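Local coordinates for Sts-2 protein (Mus musculus, PDB 3D4I) that acts as an acid-dependent phosphatase through its histidine-phosphatase domain, the part present here, and probably restrains CBL-mediated down-regulation of activated receptors such as the T-cell receptor, at residues V101-A104 with K105-E109; S68-G71 with I72-A75; D173-V176 with E177-V181. One frame throughout, in Å; residues are numbered along the deposited sequence.

Contacts 1 and 2 are turns of two touching helices, 98-111 and 69-85, with centres 10 Å apart. H106 lays CE1 3.7 Å from CG2 of I72 and CB 3.7 Å from CB of A75, while CG2 of T103 packs 3.9 Å from CB of A75. Both reach the segment after strand 11-16: T103 bonds G18, which closes the Arg-His-Gly signature that contains H17 and marks the active site of this superfamily, and S68 and Q74 bond E19, which follows it. Contact 3, on helix 172-187, stands apart, its centre 25 Å from that of contact 1 and 30 Å from that of contact 2, the latter lying on the opposite side of the chain's centre.

Contact 1. Residues V101-A104 with K105-E109; sequences VQTA and KHILE
T103 and I107 stand one turn apart on helix 98-111, the helix of a beta-alpha-beta unit between strands 89-94 and 119-121 of the histidine phosphatase fold. Their aliphatic branches slant across each other, with CG2 of T103 3.9 Å from CD1 of I107. Along the backbone I107 N donates to T103 O over 3.0 Å, nearly straight at 172°, and the same oxygen lies 3.3 Å from I107 CG1. Equivalent backbone bonds link K105 to V101, H106 to Q102 and L108 to A104. The H106 ring turns back over the preceding turn because its CG lies beside the backbone N (chi1 -70°), which brings CD2 obliquely to within 3.1 Å of Q102 O.

Farther out, residue type follows surroundings. A104 is small enough to lie close against both V200 of strand 196-201 and I119 of strand 119-121, and I107 and L108 bring branched apolar groups to the same sheet. Q102 turns to a loop instead, its OE1 accepting from L67 N, whereas K105 runs out fully extended to a cation-pi contact with F151. Threonine suits position 103 because it is two-sided: the methyl packs with I107, and the buried hydroxyl has two backbone partners, OG1 donating to the carbonyl O of R99 in the preceding turn and accepting from the N-H of G18.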
ATOM      1  N   VAL A 101     -12.882   9.416   8.216  1.00 16.65           N
ATOM      2  CA  VAL A 101     -13.818   8.321   8.561  1.00 17.00           C
ATOM      3  C   VAL A 101     -13.409   6.970   7.897  1.00 15.91           C
ATOM      4  O   VAL A 101     -13.516   5.901   8.531  1.00 16.24           O
ATOM      5  CB  VAL A 101     -15.328   8.681   8.287  1.00 17.41           C
ATOM      6  CG1 VAL A 101     -16.233   7.552   8.705  1.00 20.44           C
ATOM      7  CG2 VAL A 101     -15.757   9.929   9.051  1.00 17.28           C
ATOM      8  N   GLN A 102     -12.912   7.016   6.655  1.00 14.21           N
ATOM      9  CA  GLN A 102     -12.449   5.780   5.991  1.00 14.99           C
ATOM     10  C   GLN A 102     -11.228   5.157   6.684  1.00 14.12           C
ATOM     11  O   GLN A 102     -11.154   3.933   6.898  1.00 13.72           O
ATOM     12  CB  GLN A 102     -12.151   6.022   4.508  1.00 14.65           C
ATOM     13  CG  GLN A 102     -13.422   6.195   3.643  1.00 15.09           C
ATOM     14  CD  GLN A 102     -13.092   6.555   2.209  1.00 17.26           C
ATOM     15  OE1 GLN A 102     -12.179   7.358   1.933  1.00 19.54           O
ATOM     16  NE2 GLN A 102     -13.859   5.982   1.277  1.00 21.41           N
ATOM     17  N   THR A 103     -10.278   6.003   7.006  1.00 14.13           N
ATOM     18  CA  THR A 103      -9.067   5.572   7.734  1.00 13.95           C
ATOM     19  C   THR A 103      -9.506   4.902   9.043  1.00 14.37           C
ATOM     20  O   THR A 103      -9.025   3.810   9.373  1.00 14.17           O
ATOM     21  CB  THR A 103      -8.097   6.751   7.994  1.00 15.00           C
ATOM     22  OG1 THR A 103      -7.706   7.373   6.770  1.00 13.44           O
ATOM     23  CG2 THR A 103      -6.800   6.262   8.714  1.00 14.32           C
ATOM     24  N   ALA A 104     -10.433   5.543   9.775  1.00 14.39           N
ATOM     25  CA  ALA A 104     -10.938   4.977  11.023  1.00 15.54           C
ATOM     26  C   ALA A 104     -11.555   3.593  10.815  1.00 16.23           C
ATOM     27  O   ALA A 104     -11.246   2.664  11.557  1.00 17.05           O
ATOM     28  CB  ALA A 104     -11.953   5.927  11.697  1.00 14.95           C
ATOM     29  N   LYS A 105     -12.430   3.459   9.814  1.00 17.17           N
ATOM     30  CA  LYS A 105     -13.076   2.177   9.515  1.00 18.50           C
ATOM     31  C   LYS A 105     -12.041   1.085   9.221  1.00 17.90           C
ATOM     32  O   LYS A 105     -12.127  -0.009   9.754  1.00 18.16           O
ATOM     33  CB  LYS A 105     -14.061   2.330   8.336  1.00 19.22           C
ATOM     34  CG  LYS A 105     -14.720   1.005   7.835  1.00 21.62           C
ATOM     35  CD  LYS A 105     -15.524   1.260   6.524  1.00 22.45           C
ATOM     36  CE  LYS A 105     -16.397   0.092   6.087  1.00 24.99           C
ATOM     37  NZ  LYS A 105     -16.986   0.404   4.741  1.00 30.69           N
ATOM     38  N   HIS A 106     -11.056   1.383   8.372  1.00 17.22           N
ATOM     39  CA  HIS A 106     -10.073   0.356   7.969  1.00 18.45           C
ATOM     40  C   HIS A 106      -9.192  -0.100   9.144  1.00 17.99           C
ATOM     41  O   HIS A 106      -8.930  -1.292   9.318  1.00 18.92           O
ATOM     42  CB  HIS A 106      -9.239   0.865   6.780  1.00 18.40           C
ATOM     43  CG  HIS A 106     -10.017   0.964   5.505  1.00 19.73           C
ATOM     44  ND1 HIS A 106     -10.656  -0.118   4.934  1.00 21.15           N
ATOM     45  CD2 HIS A 106     -10.252   2.018   4.683  1.00 20.03           C
ATOM     46  CE1 HIS A 106     -11.258   0.269   3.821  1.00 22.36           C
ATOM     47  NE2 HIS A 106     -11.036   1.563   3.654  1.00 22.70           N
ATOM     48  N   ILE A 107      -8.777   0.843   9.979  1.00 17.44           N
ATOM     49  CA  ILE A 107      -8.070   0.490  11.217  1.00 17.25           C
ATOM     50  C   ILE A 107      -8.919  -0.451  12.099  1.00 17.99           C
ATOM     51  O   ILE A 107      -8.433  -1.500  12.528  1.00 18.03           O
ATOM     52  CB  ILE A 107      -7.653   1.759  12.012  1.00 16.86           C
ATOM     53  CG1 ILE A 107      -6.585   2.552  11.251  1.00 17.93           C
ATOM     54  CG2 ILE A 107      -7.158   1.405  13.418  1.00 15.80           C
ATOM     55  CD1 ILE A 107      -6.309   3.927  11.856  1.00 17.11           C
ATOM     56  N   LEU A 108     -10.174  -0.074  12.359  1.00 18.13           N
ATOM     57  CA  LEU A 108     -11.078  -0.889  13.172  1.00 19.76           C
ATOM     58  C   LEU A 108     -11.342  -2.286  12.604  1.00 21.09           C
ATOM     59  O   LEU A 108     -11.458  -3.248  13.363  1.00 20.72           O
ATOM     60  CB  LEU A 108     -12.406  -0.168  13.388  1.00 20.68           C
ATOM     61  CG  LEU A 108     -12.457   0.943  14.450  1.00 21.55           C
ATOM     62  CD1 LEU A 108     -13.683   1.790  14.181  1.00 24.41           C
ATOM     63  CD2 LEU A 108     -12.513   0.351  15.869  1.00 23.86           C
ATOM     64  N   GLU A 109     -11.464  -2.393  11.280  1.00 22.26           N
ATOM     65  CA  GLU A 109     -11.678  -3.681  10.624  1.00 23.36           C
ATOM     66  C   GLU A 109     -10.494  -4.614  10.869  1.00 23.23           C
ATOM     67  O   GLU A 109     -10.677  -5.792  11.224  1.00 22.45           O
ATOM     68  CB  GLU A 109     -11.998  -3.498   9.141  1.00 24.35           C
ATOM     69  CG  GLU A 109     -13.468  -3.194   8.890  1.00 26.15           C
ATOM     70  CD  GLU A 109     -13.766  -2.759   7.451  1.00 27.49           C
ATOM     71  OE1 GLU A 109     -12.876  -2.852   6.569  1.00 33.77           O
ATOM     72  OE2 GLU A 109     -14.904  -2.315   7.208  1.00 34.46           O
TER

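Contact 2. Residues S68-G71 with I72-A75; sequences SSCG and IFQA
C70 carries SG anti to its backbone N (chi1 -175°), and F73 has a chi1 of 141°, well away from a staggered value; together these settings bring sulfur and ring side by side. SG lies 5.3 Å from the ring centroid and 81° off the ring normal, a cysteine sulfur-aromatic contact made at the edge, with CD2 of F73 4.0 Å from SG. The same edge meets the carbonyl of C70, CD2 being 3.3 Å from C70 O. The unusual torsion of F73 is consistent with the demands of a second partner, since its ring stacks on F73 of the second subunit.

Q74 runs extended beyond CG and lays its amide along the preceding turn. OE1 comes 3.5 Å from CA of G71, and NE2 lies 3.8 Å from C70 SG. Both amide atoms are satisfied although buried: OE1 accepts from E19 N, and NE2 pairs with H260 NE2. S68 is the N-cap, its OG accepting from G71 N over 2.9 Å; a short hydroxyl suits this place, and OG is also bonded to the carboxylate of E19.

The opening two turns of helix 69-85 thus face several ways: I72 and A75 meet helix 98-111, C70 and F73 meet the second subunit, on which S69 and Q74 also pack, and S68 and Q74 hold the segment that follows strand 11-16.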
ATOM      1  N   SER A  68      -7.123   6.928  -1.508  1.00 12.91           N
ATOM      2  CA  SER A  68      -6.675   6.118  -2.653  1.00 12.86           C
ATOM      3  C   SER A  68      -6.577   4.672  -2.234  1.00 13.11           C
ATOM      4  O   SER A  68      -6.664   4.358  -1.032  1.00 13.71           O
ATOM      5  CB  SER A  68      -5.304   6.598  -3.105  1.00 12.67           C
ATOM      6  OG  SER A  68      -4.353   6.362  -2.060  1.00 13.29           O
ATOM      7  N   SER A  69      -6.381   3.775  -3.202  1.00 12.53           N
ATOM      8  CA  SER A  69      -6.112   2.368  -2.882  1.00 12.75           C
ATOM      9  C   SER A  69      -4.904   2.223  -1.936  1.00 12.89           C
ATOM     10  O   SER A  69      -4.915   1.408  -1.009  1.00 12.17           O
ATOM     11  CB  SER A  69      -5.853   1.599  -4.180  1.00 12.53           C
ATOM     12  OG  SER A  69      -7.031   1.654  -4.992  1.00 16.38           O
ATOM     13  N   CYS A  70      -3.878   3.032  -2.165  1.00 13.39           N
ATOM     14  CA  CYS A  70      -2.682   3.009  -1.307  1.00 13.62           C
ATOM     15  C   CYS A  70      -3.018   3.528   0.114  1.00 14.30           C
ATOM     16  O   CYS A  70      -2.551   2.964   1.099  1.00 15.06           O
ATOM     17  CB  CYS A  70      -1.576   3.850  -1.934  1.00 14.22           C
ATOM     18  SG  CYS A  70      -0.007   3.786  -1.039  1.00 16.25           S
ATOM     19  N   GLY A  71      -3.847   4.568   0.217  1.00 13.55           N
ATOM     20  CA  GLY A  71      -4.298   5.056   1.549  1.00 13.90           C
ATOM     21  C   GLY A  71      -5.034   3.979   2.341  1.00 14.13           C
ATOM     22  O   GLY A  71      -4.873   3.854   3.564  1.00 14.30           O
ATOM     23  N   ILE A  72      -5.876   3.222   1.648  1.00 13.61           N
ATOM     24  CA  ILE A  72      -6.586   2.088   2.267  1.00 13.95           C
ATOM     25  C   ILE A  72      -5.596   1.051   2.767  1.00 13.86           C
ATOM     26  O   ILE A  72      -5.752   0.545   3.877  1.00 13.83           O
ATOM     27  CB  ILE A  72      -7.593   1.420   1.272  1.00 13.58           C
ATOM     28  CG1 ILE A  72      -8.726   2.403   0.919  1.00 12.71           C
ATOM     29  CG2 ILE A  72      -8.164   0.120   1.861  1.00 14.74           C
ATOM     30  CD1 ILE A  72      -9.537   2.003  -0.379  1.00 15.09           C
ATOM     31  N   PHE A  73      -4.612   0.697   1.929  1.00 12.86           N
ATOM     32  CA  PHE A  73      -3.524  -0.195   2.346  1.00 13.64           C
ATOM     33  C   PHE A  73      -2.795   0.340   3.597  1.00 13.39           C
ATOM     34  O   PHE A  73      -2.562  -0.427   4.535  1.00 12.60           O
ATOM     35  CB  PHE A  73      -2.547  -0.473   1.174  1.00 14.53           C
ATOM     36  CG  PHE A  73      -1.079  -0.522   1.581  1.00 16.09           C
ATOM     37  CD1 PHE A  73      -0.548  -1.657   2.221  1.00 14.25           C
ATOM     38  CD2 PHE A  73      -0.237   0.555   1.313  1.00 17.13           C
ATOM     39  CE1 PHE A  73       0.809  -1.697   2.592  1.00 15.19           C
ATOM     40  CE2 PHE A  73       1.145   0.520   1.680  1.00 15.75           C
ATOM     41  CZ  PHE A  73       1.644  -0.613   2.330  1.00 13.92           C
ATOM     42  N   GLN A  74      -2.445   1.639   3.616  1.00 13.02           N
ATOM     43  CA  GLN A  74      -1.735   2.206   4.761  1.00 13.23           C
ATOM     44  C   GLN A  74      -2.570   2.088   6.042  1.00 13.55           C
ATOM     45  O   GLN A  74      -2.053   1.700   7.081  1.00 13.20           O
ATOM     46  CB  GLN A  74      -1.347   3.666   4.507  1.00 13.16           C
ATOM     47  CG  GLN A  74      -0.431   3.842   3.272  1.00 12.90           C
ATOM     48  CD  GLN A  74      -0.391   5.283   2.814  1.00 12.58           C
ATOM     49  OE1 GLN A  74      -1.331   6.040   3.041  1.00 12.87           O
ATOM     50  NE2 GLN A  74       0.702   5.667   2.190  1.00 12.22           N
ATOM     51  N   ALA A  75      -3.861   2.397   5.945  1.00 12.87           N
ATOM     52  CA  ALA A  75      -4.767   2.361   7.092  1.00 13.20           C
ATOM     53  C   ALA A  75      -4.917   0.944   7.632  1.00 14.31           C
ATOM     54  O   ALA A  75      -4.813   0.715   8.848  1.00 13.39           O
ATOM     55  CB  ALA A  75      -6.159   2.950   6.694  1.00 12.52           C
TER

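Contact 3. Residues D173-V176 with E177-V181; sequences DQYV and ERCAV
Y175 O accepts from C179 N over 3.1 Å in one of four successive backbone bonds that join the two segments, the first of which, from E177 N to D173 O, is the most bent. The tyrosine ring is met by two side chains of the following turn. C179 comes over one face, its SG 3.8 Å from the ring centroid and 30° off the normal, a cysteine sulfur-aromatic contact in which CE1 of Y175 is the nearest ring atom to SG, at 3.4 Å. R178 meets the ring's edge: CD1 of Y175 stands 3.5 Å above the centre of the guanidinium plane, and the two planes are 83° apart, so the tyrosine points its edge into the flat face of the arginine.

That position costs R178 an awkward start. Its CG is wedged between the backbone N and the carbonyl carbon (chi1 58°), 3.4 Å from both Q174 O and Y175 O, and the chain bends again at chi2. All this belongs to helix 172-187 of the histidine phosphatase domain, which precedes the sheet strand 196-201. The buried arginine suits a site rich in acceptors, because NH2 makes a salt bridge with E170 and bonds E127 O, while NH1 bonds the carbonyls of F126 and G124. A leucine here would probably leave E170 without its charged mate and those carbonyls without their donors, with the edge of Y175 no longer backed by a flat group.

Tyrosine in turn offers a ring for packing and a hydroxyl for its far end: the ring also stacks with W128, and OH is hydrogen-bonded to S208 OG. Nearer the surface, V176 rests on P218, and E177 keeps its CB 3.3 Å from D173 O.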
ATOM      1  N   ASP A 173      -5.980  31.228  16.107  1.00 24.52           N
ATOM      2  CA  ASP A 173      -6.342  31.254  17.535  1.00 25.26           C
ATOM      3  C   ASP A 173      -7.678  30.558  17.832  1.00 24.51           C
ATOM      4  O   ASP A 173      -7.801  29.806  18.811  1.00 24.85           O
ATOM      5  CB  ASP A 173      -6.339  32.688  18.107  1.00 25.43           C
ATOM      6  CG  ASP A 173      -4.932  33.280  18.224  1.00 28.16           C
ATOM      7  OD1 ASP A 173      -3.931  32.528  18.305  1.00 31.58           O
ATOM      8  OD2 ASP A 173      -4.820  34.525  18.234  1.00 31.53           O
ATOM      9  N   GLN A 174      -8.670  30.814  16.987  1.00 24.14           N
ATOM     10  CA  GLN A 174      -9.984  30.179  17.121  1.00 23.45           C
ATOM     11  C   GLN A 174      -9.923  28.686  16.855  1.00 22.93           C
ATOM     12  O   GLN A 174     -10.550  27.884  17.597  1.00 21.57           O
ATOM     13  CB  GLN A 174     -10.989  30.840  16.194  1.00 23.80           C
ATOM     14  CG  GLN A 174     -11.446  32.186  16.742  1.00 25.21           C
ATOM     15  CD  GLN A 174     -12.257  32.985  15.763  1.00 27.90           C
ATOM     16  OE1 GLN A 174     -12.115  32.836  14.557  1.00 27.66           O
ATOM     17  NE2 GLN A 174     -13.115  33.865  16.285  1.00 29.55           N
ATOM     18  N   TYR A 175      -9.178  28.324  15.799  1.00 22.11           N
ATOM     19  CA  TYR A 175      -8.915  26.909  15.471  1.00 21.65           C
ATOM     20  C   TYR A 175      -8.294  26.144  16.648  1.00 21.73           C
ATOM     21  O   TYR A 175      -8.799  25.091  17.043  1.00 21.84           O
ATOM     22  CB  TYR A 175      -8.015  26.788  14.221  1.00 21.07           C
ATOM     23  CG  TYR A 175      -7.425  25.397  14.066  1.00 20.50           C
ATOM     24  CD1 TYR A 175      -8.219  24.332  13.674  1.00 18.73           C
ATOM     25  CD2 TYR A 175      -6.076  25.153  14.348  1.00 19.32           C
ATOM     26  CE1 TYR A 175      -7.694  23.055  13.551  1.00 20.24           C
ATOM     27  CE2 TYR A 175      -5.540  23.876  14.240  1.00 19.39           C
ATOM     28  CZ  TYR A 175      -6.354  22.833  13.830  1.00 20.00           C
ATOM     29  OH  TYR A 175      -5.857  21.553  13.731  1.00 20.73           O
ATOM     30  N   VAL A 176      -7.175  26.642  17.177  1.00 21.89           N
ATOM     31  CA  VAL A 176      -6.497  25.935  18.281  1.00 22.33           C
ATOM     32  C   VAL A 176      -7.391  25.837  19.527  1.00 22.51           C
ATOM     33  O   VAL A 176      -7.365  24.828  20.251  1.00 22.44           O
ATOM     34  CB  VAL A 176      -5.072  26.508  18.616  1.00 22.57           C
ATOM     35  CG1 VAL A 176      -4.141  26.331  17.411  1.00 21.71           C
ATOM     36  CG2 VAL A 176      -5.126  27.962  19.041  1.00 22.31           C
ATOM     37  N   GLU A 177      -8.196  26.874  19.743  1.00 22.84           N
ATOM     38  CA  GLU A 177      -9.146  26.897  20.858  1.00 23.17           C
ATOM     39  C   GLU A 177     -10.223  25.836  20.699  1.00 22.09           C
ATOM     40  O   GLU A 177     -10.461  25.099  21.638  1.00 22.04           O
ATOM     41  CB  GLU A 177      -9.756  28.295  21.067  1.00 23.32           C
ATOM     42  CG  GLU A 177     -10.745  28.383  22.260  1.00 27.66           C
ATOM     43  CD  GLU A 177     -10.149  27.972  23.607  1.00 31.83           C
ATOM     44  OE1 GLU A 177      -8.901  27.822  23.740  1.00 32.96           O
ATOM     45  OE2 GLU A 177     -10.947  27.794  24.549  1.00 35.68           O
ATOM     46  N   ARG A 178     -10.839  25.712  19.517  1.00 21.49           N
ATOM     47  CA  ARG A 178     -11.869  24.654  19.352  1.00 21.68           C
ATOM     48  C   ARG A 178     -11.320  23.223  19.394  1.00 21.17           C
ATOM     49  O   ARG A 178     -12.037  22.288  19.768  1.00 21.41           O
ATOM     50  CB  ARG A 178     -12.798  24.881  18.144  1.00 21.99           C
ATOM     51  CG  ARG A 178     -12.140  24.984  16.785  1.00 23.47           C
ATOM     52  CD  ARG A 178     -12.120  23.641  16.035  1.00 24.24           C
ATOM     53  NE  ARG A 178     -11.949  23.868  14.596  1.00 23.52           N
ATOM     54  CZ  ARG A 178     -11.528  22.964  13.721  1.00 20.03           C
ATOM     55  NH1 ARG A 178     -11.211  21.732  14.115  1.00 18.07           N
ATOM     56  NH2 ARG A 178     -11.421  23.309  12.444  1.00 17.69           N
ATOM     57  N   CYS A 179     -10.049  23.048  19.028  1.00 21.54           N
ATOM     58  CA  CYS A 179      -9.413  21.736  19.152  1.00 20.86           C
ATOM     59  C   CYS A 179      -9.207  21.421  20.626  1.00 20.83           C
ATOM     60  O   CYS A 179      -9.409  20.285  21.061  1.00 20.94           O
ATOM     61  CB  CYS A 179      -8.077  21.715  18.417  1.00 20.91           C
ATOM     62  SG  CYS A 179      -8.282  21.739  16.625  1.00 20.33           S
ATOM     63  N   ALA A 180      -8.784  22.426  21.388  1.00 20.84           N
ATOM     64  CA  ALA A 180      -8.601  22.281  22.830  1.00 21.04           C
ATOM     65  C   ALA A 180      -9.907  21.884  23.499  1.00 21.19           C
ATOM     66  O   ALA A 180      -9.947  20.942  24.302  1.00 21.66           O
ATOM     67  CB  ALA A 180      -8.028  23.582  23.449  1.00 21.44           C
ATOM     68  N   VAL A 181     -10.979  22.592  23.161  1.00 20.96           N
ATOM     69  CA  VAL A 181     -12.286  22.359  23.773  1.00 21.24           C
ATOM     70  C   VAL A 181     -12.807  20.958  23.447  1.00 20.81           C
ATOM     71  O   VAL A 181     -13.351  20.269  24.316  1.00 19.34           O
ATOM     72  CB  VAL A 181     -13.281  23.461  23.335  1.00 21.48           C
ATOM     73  CG1 VAL A 181     -14.710  23.092  23.674  1.00 21.96           C
ATOM     74  CG2 VAL A 181     -12.873  24.804  23.975  1.00 22.47           C
TER